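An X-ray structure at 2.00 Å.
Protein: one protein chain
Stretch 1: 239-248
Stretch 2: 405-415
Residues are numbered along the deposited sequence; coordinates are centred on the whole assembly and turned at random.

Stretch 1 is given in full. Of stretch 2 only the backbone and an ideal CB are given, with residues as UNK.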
# COMPACT_ATOMS: atom_id res chain seq x y z
N PRO A 239 -11.69 -20.90 -2.66
CA PRO A 239 -12.09 -19.68 -1.95
C PRO A 239 -10.98 -18.63 -1.90
O PRO A 239 -9.82 -18.94 -1.69
CB PRO A 239 -12.43 -20.19 -0.55
CG PRO A 239 -11.71 -21.50 -0.42
CD PRO A 239 -11.76 -22.09 -1.79
N LYS A 240 -11.38 -17.38 -2.09
CA LYS A 240 -10.48 -16.25 -2.04
C LYS A 240 -9.81 -16.08 -0.67
O LYS A 240 -10.47 -16.07 0.37
CB LYS A 240 -11.25 -14.98 -2.38
CG LYS A 240 -10.41 -13.70 -2.45
CD LYS A 240 -9.43 -13.74 -3.62
CE LYS A 240 -8.47 -12.52 -3.57
NZ LYS A 240 -9.18 -11.25 -3.79
N GLY A 241 -8.51 -15.87 -0.69
CA GLY A 241 -7.79 -15.46 0.49
C GLY A 241 -6.47 -14.85 0.08
O GLY A 241 -5.97 -15.12 -1.02
N THR A 242 -5.91 -14.00 0.93
CA THR A 242 -4.61 -13.43 0.68
C THR A 242 -3.71 -13.66 1.89
O THR A 242 -4.08 -13.35 3.02
CB THR A 242 -4.72 -11.94 0.38
OG1 THR A 242 -5.60 -11.74 -0.74
CG2 THR A 242 -3.38 -11.35 0.07
N ALA A 243 -2.52 -14.18 1.62
CA ALA A 243 -1.51 -14.39 2.64
C ALA A 243 -0.38 -13.41 2.39
O ALA A 243 -0.23 -12.90 1.28
CB ALA A 243 -1.00 -15.80 2.63
N TRP A 244 0.40 -13.16 3.42
CA TRP A 244 1.46 -12.19 3.39
C TRP A 244 2.70 -12.80 4.04
O TRP A 244 2.60 -13.43 5.11
CB TRP A 244 1.06 -10.91 4.12
CG TRP A 244 -0.06 -10.18 3.47
CD1 TRP A 244 -1.41 -10.37 3.67
CD2 TRP A 244 0.06 -9.13 2.51
NE1 TRP A 244 -2.12 -9.48 2.89
CE2 TRP A 244 -1.24 -8.72 2.17
CE3 TRP A 244 1.14 -8.49 1.90
CZ2 TRP A 244 -1.48 -7.71 1.28
CZ3 TRP A 244 0.89 -7.50 1.00
CH2 TRP A 244 -0.41 -7.12 0.70
N GLN A 245 3.84 -12.64 3.38
CA GLN A 245 5.14 -13.00 3.97
C GLN A 245 5.92 -11.72 4.17
O GLN A 245 6.03 -10.90 3.27
CB GLN A 245 5.89 -13.99 3.08
CG GLN A 245 5.22 -15.38 3.11
CD GLN A 245 5.94 -16.44 2.29
OE1 GLN A 245 7.18 -16.42 2.18
NE2 GLN A 245 5.17 -17.37 1.71
N ARG A 246 6.46 -11.56 5.37
CA ARG A 246 7.12 -10.31 5.77
C ARG A 246 8.60 -10.50 5.67
O ARG A 246 9.08 -11.59 5.90
CB ARG A 246 6.78 -9.93 7.20
CG ARG A 246 5.38 -10.21 7.57
CD ARG A 246 4.45 -9.16 7.05
NE ARG A 246 3.12 -9.46 7.56
CZ ARG A 246 2.00 -8.91 7.10
NH1 ARG A 246 2.06 -8.02 6.12
NH2 ARG A 246 0.85 -9.27 7.63
N PHE A 247 9.33 -9.47 5.31
CA PHE A 247 10.78 -9.54 5.28
C PHE A 247 11.37 -8.18 5.56
O PHE A 247 10.67 -7.16 5.58
CB PHE A 247 11.27 -10.08 3.93
CG PHE A 247 10.97 -9.18 2.79
CD1 PHE A 247 9.77 -9.28 2.12
CD2 PHE A 247 11.90 -8.24 2.36
CE1 PHE A 247 9.48 -8.46 1.04
CE2 PHE A 247 11.61 -7.42 1.25
CZ PHE A 247 10.40 -7.53 0.61
N ALA A 248 12.67 -8.17 5.80
CA ALA A 248 13.40 -6.94 6.12
C ALA A 248 14.73 -7.00 5.43
O ALA A 248 15.37 -8.06 5.34
CB ALA A 248 13.59 -6.80 7.57
N UNK A 405 -6.82 -8.06 1.77
CA UNK A 405 -7.10 -8.65 0.47
C UNK A 405 -6.27 -8.00 -0.66
O UNK A 405 -6.12 -6.78 -0.72
CB UNK A 405 -8.59 -8.52 0.16
N UNK A 406 -5.73 -8.83 -1.54
CA UNK A 406 -5.24 -8.40 -2.84
C UNK A 406 -6.27 -8.85 -3.88
O UNK A 406 -6.48 -10.05 -4.05
CB UNK A 406 -3.85 -8.97 -3.14
N UNK A 407 -6.93 -7.89 -4.57
CA UNK A 407 -8.07 -8.23 -5.43
C UNK A 407 -7.77 -9.36 -6.41
O UNK A 407 -8.58 -10.31 -6.52
CB UNK A 407 -8.51 -6.99 -6.21
N UNK A 408 -6.62 -9.30 -7.09
CA UNK A 408 -6.30 -10.34 -8.08
C UNK A 408 -4.87 -10.19 -8.56
O UNK A 408 -4.61 -9.64 -9.61
CB UNK A 408 -7.26 -10.28 -9.27
N UNK A 409 -3.94 -10.70 -7.77
CA UNK A 409 -2.54 -10.66 -8.15
C UNK A 409 -1.57 -10.82 -7.01
O UNK A 409 -1.94 -11.22 -5.90
CB UNK A 409 -2.25 -9.34 -8.86
N UNK A 410 -0.31 -10.54 -7.31
CA UNK A 410 0.79 -10.64 -6.35
C UNK A 410 1.24 -9.22 -6.06
O UNK A 410 1.34 -8.40 -6.99
CB UNK A 410 1.94 -11.50 -6.88
N UNK A 411 1.48 -8.89 -4.80
CA UNK A 411 1.89 -7.55 -4.48
C UNK A 411 3.15 -7.54 -3.62
O UNK A 411 3.21 -8.16 -2.55
CB UNK A 411 0.75 -6.81 -3.77
N UNK A 412 4.17 -6.83 -4.11
CA UNK A 412 5.36 -6.53 -3.30
C UNK A 412 5.21 -5.12 -2.79
O UNK A 412 5.00 -4.20 -3.56
CB UNK A 412 6.66 -6.69 -4.10
N UNK A 413 5.34 -4.95 -1.49
CA UNK A 413 5.14 -3.66 -0.83
C UNK A 413 6.37 -3.37 0.05
O UNK A 413 6.58 -4.05 1.05
CB UNK A 413 3.85 -3.66 -0.00
N UNK A 414 7.18 -2.38 -0.36
CA UNK A 414 8.43 -2.05 0.30
C UNK A 414 8.33 -0.72 1.04
O UNK A 414 8.08 0.30 0.39
CB UNK A 414 9.57 -2.00 -0.72
N UNK A 415 8.57 -0.70 2.36
CA UNK A 415 8.75 0.57 3.05
C UNK A 415 10.23 0.89 3.17
O UNK A 415 11.00 0.10 3.71
CB UNK A 415 8.09 0.54 4.43

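Position 405 sits beside the start of the strand of stretch 1; its CA is 5.4 Å from the CA of T242. Its CA-to-CB bond points away from stretch 1, yet the ideal CB lies 4.8 Å from K240 NZ and 4.5 Å from T242 OG1. A short acid would suit, as would an amide or a hydroxyl. The residue is D405. With chi1 t, its OD1 accepts a hydrogen bond from K240 NZ at 2.8 Å, within a salt bridge. Water 1 donates to D405 OD1 at 2.6 Å and is hydrogen-bonded to T242 OG1 at 2.8 Å, so it links the two side chains.

At position 406 the backbone does polar work whatever the side chain. Its N donates to T242 OG1 at 3.0 Å, nearly straight at 176°, and its O accepts from K240 NZ at 3.0 Å. CA-to-CB points sideways. The ideal CB is 4.0 Å from T242 CG2 and 5.2 Å from W244 CZ2, so valine, leucine, isoleucine or methionine would suit. The residue is I406. Its CG1 lies 3.8 Å from T242 CG2 and 3.8 Å from W244 CZ2.

Position 407 points away. Its phi/psi of -51/-46 suits many residues, proline among them. Its O accepts from K240 NZ at 2.9 Å. The residue is P407. K240 NZ thus donates to three consecutive residues.

Position 408 points away, with no stretch 1 atom near its ideal CB. Polar residues are plausible; it is D408, bonded elsewhere in the structure.

Position 409 has phi/psi of 160/-168, where a CB would jam against the preceding carbonyl O. This calls for glycine, and it is G409.

Position 410 is out of reach. Many residues would fit its extended backbone. It is V410.

Position 411 points toward stretch 1, its ideal CB 4.6 Å from W244 CH2. Leucine, isoleucine or methionine would suit. L411 puts CD2 at the indole edge, 3.9 Å from W244 CH2.

Position 412 points away, but a large apolar or aromatic side chain could turn back toward F247. W412 does so: its CE3 comes 4.4 Å from F247 CZ.

Position 413 points sideways, its ideal CB 5.0 Å from W244 CZ3. Small or polar residues would do. It is S413, which makes no close contact.

Position 414 also points sideways. Leucine, isoleucine or methionine could extend to F247. I414 brings CD1 to the ring edge, 3.6 Å from F247 CZ.

Position 415 is out of reach and little constrained. It is H415.

Stretch 2, residues 405-415: DIPDGVLWSIH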
# COMPACT_ATOMS: atom_id res chain seq x y z
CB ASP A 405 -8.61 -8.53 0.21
CG ASP A 405 -9.05 -9.06 -1.14
OD1 ASP A 405 -9.44 -10.25 -1.22
OD2 ASP A 405 -9.03 -8.27 -2.12
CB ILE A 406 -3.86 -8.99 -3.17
CG1 ILE A 406 -2.81 -8.44 -2.23
CG2 ILE A 406 -3.44 -8.64 -4.65
CD1 ILE A 406 -1.47 -9.16 -2.38
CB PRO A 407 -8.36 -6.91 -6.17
CG PRO A 407 -7.96 -5.87 -5.17
CD PRO A 407 -6.74 -6.43 -4.49
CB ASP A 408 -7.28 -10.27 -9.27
CG ASP A 408 -7.30 -11.55 -10.13
OD1 ASP A 408 -6.39 -12.39 -10.05
OD2 ASP A 408 -8.25 -11.70 -10.94
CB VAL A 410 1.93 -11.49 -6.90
CG1 VAL A 410 3.12 -11.49 -5.98
CG2 VAL A 410 1.45 -12.91 -7.14
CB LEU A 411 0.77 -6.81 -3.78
CG LEU A 411 1.10 -5.42 -3.28
CD1 LEU A 411 1.39 -4.56 -4.45
CD2 LEU A 411 -0.06 -4.85 -2.50
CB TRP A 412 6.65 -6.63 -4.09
CG TRP A 412 6.94 -7.91 -4.72
CD1 TRP A 412 6.33 -8.44 -5.80
CD2 TRP A 412 7.98 -8.82 -4.35
NE1 TRP A 412 6.90 -9.64 -6.12
CE2 TRP A 412 7.92 -9.89 -5.24
CE3 TRP A 412 8.95 -8.83 -3.35
CZ2 TRP A 412 8.80 -10.98 -5.17
CZ3 TRP A 412 9.80 -9.90 -3.27
CH2 TRP A 412 9.73 -10.95 -4.18
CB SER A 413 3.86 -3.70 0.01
OG SER A 413 3.61 -2.46 0.67
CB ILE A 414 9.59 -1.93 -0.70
CG1 ILE A 414 9.61 -3.11 -1.68
CG2 ILE A 414 10.91 -1.80 0.03
CD1 ILE A 414 9.91 -4.41 -1.07
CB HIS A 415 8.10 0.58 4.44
CG HIS A 415 8.37 1.83 5.20
ND1 HIS A 415 9.21 1.88 6.30
CD2 HIS A 415 7.93 3.10 5.00
CE1 HIS A 415 9.27 3.12 6.74
NE2 HIS A 415 8.50 3.88 5.98
O HOH W 1 -8.23 -12.09 0.15
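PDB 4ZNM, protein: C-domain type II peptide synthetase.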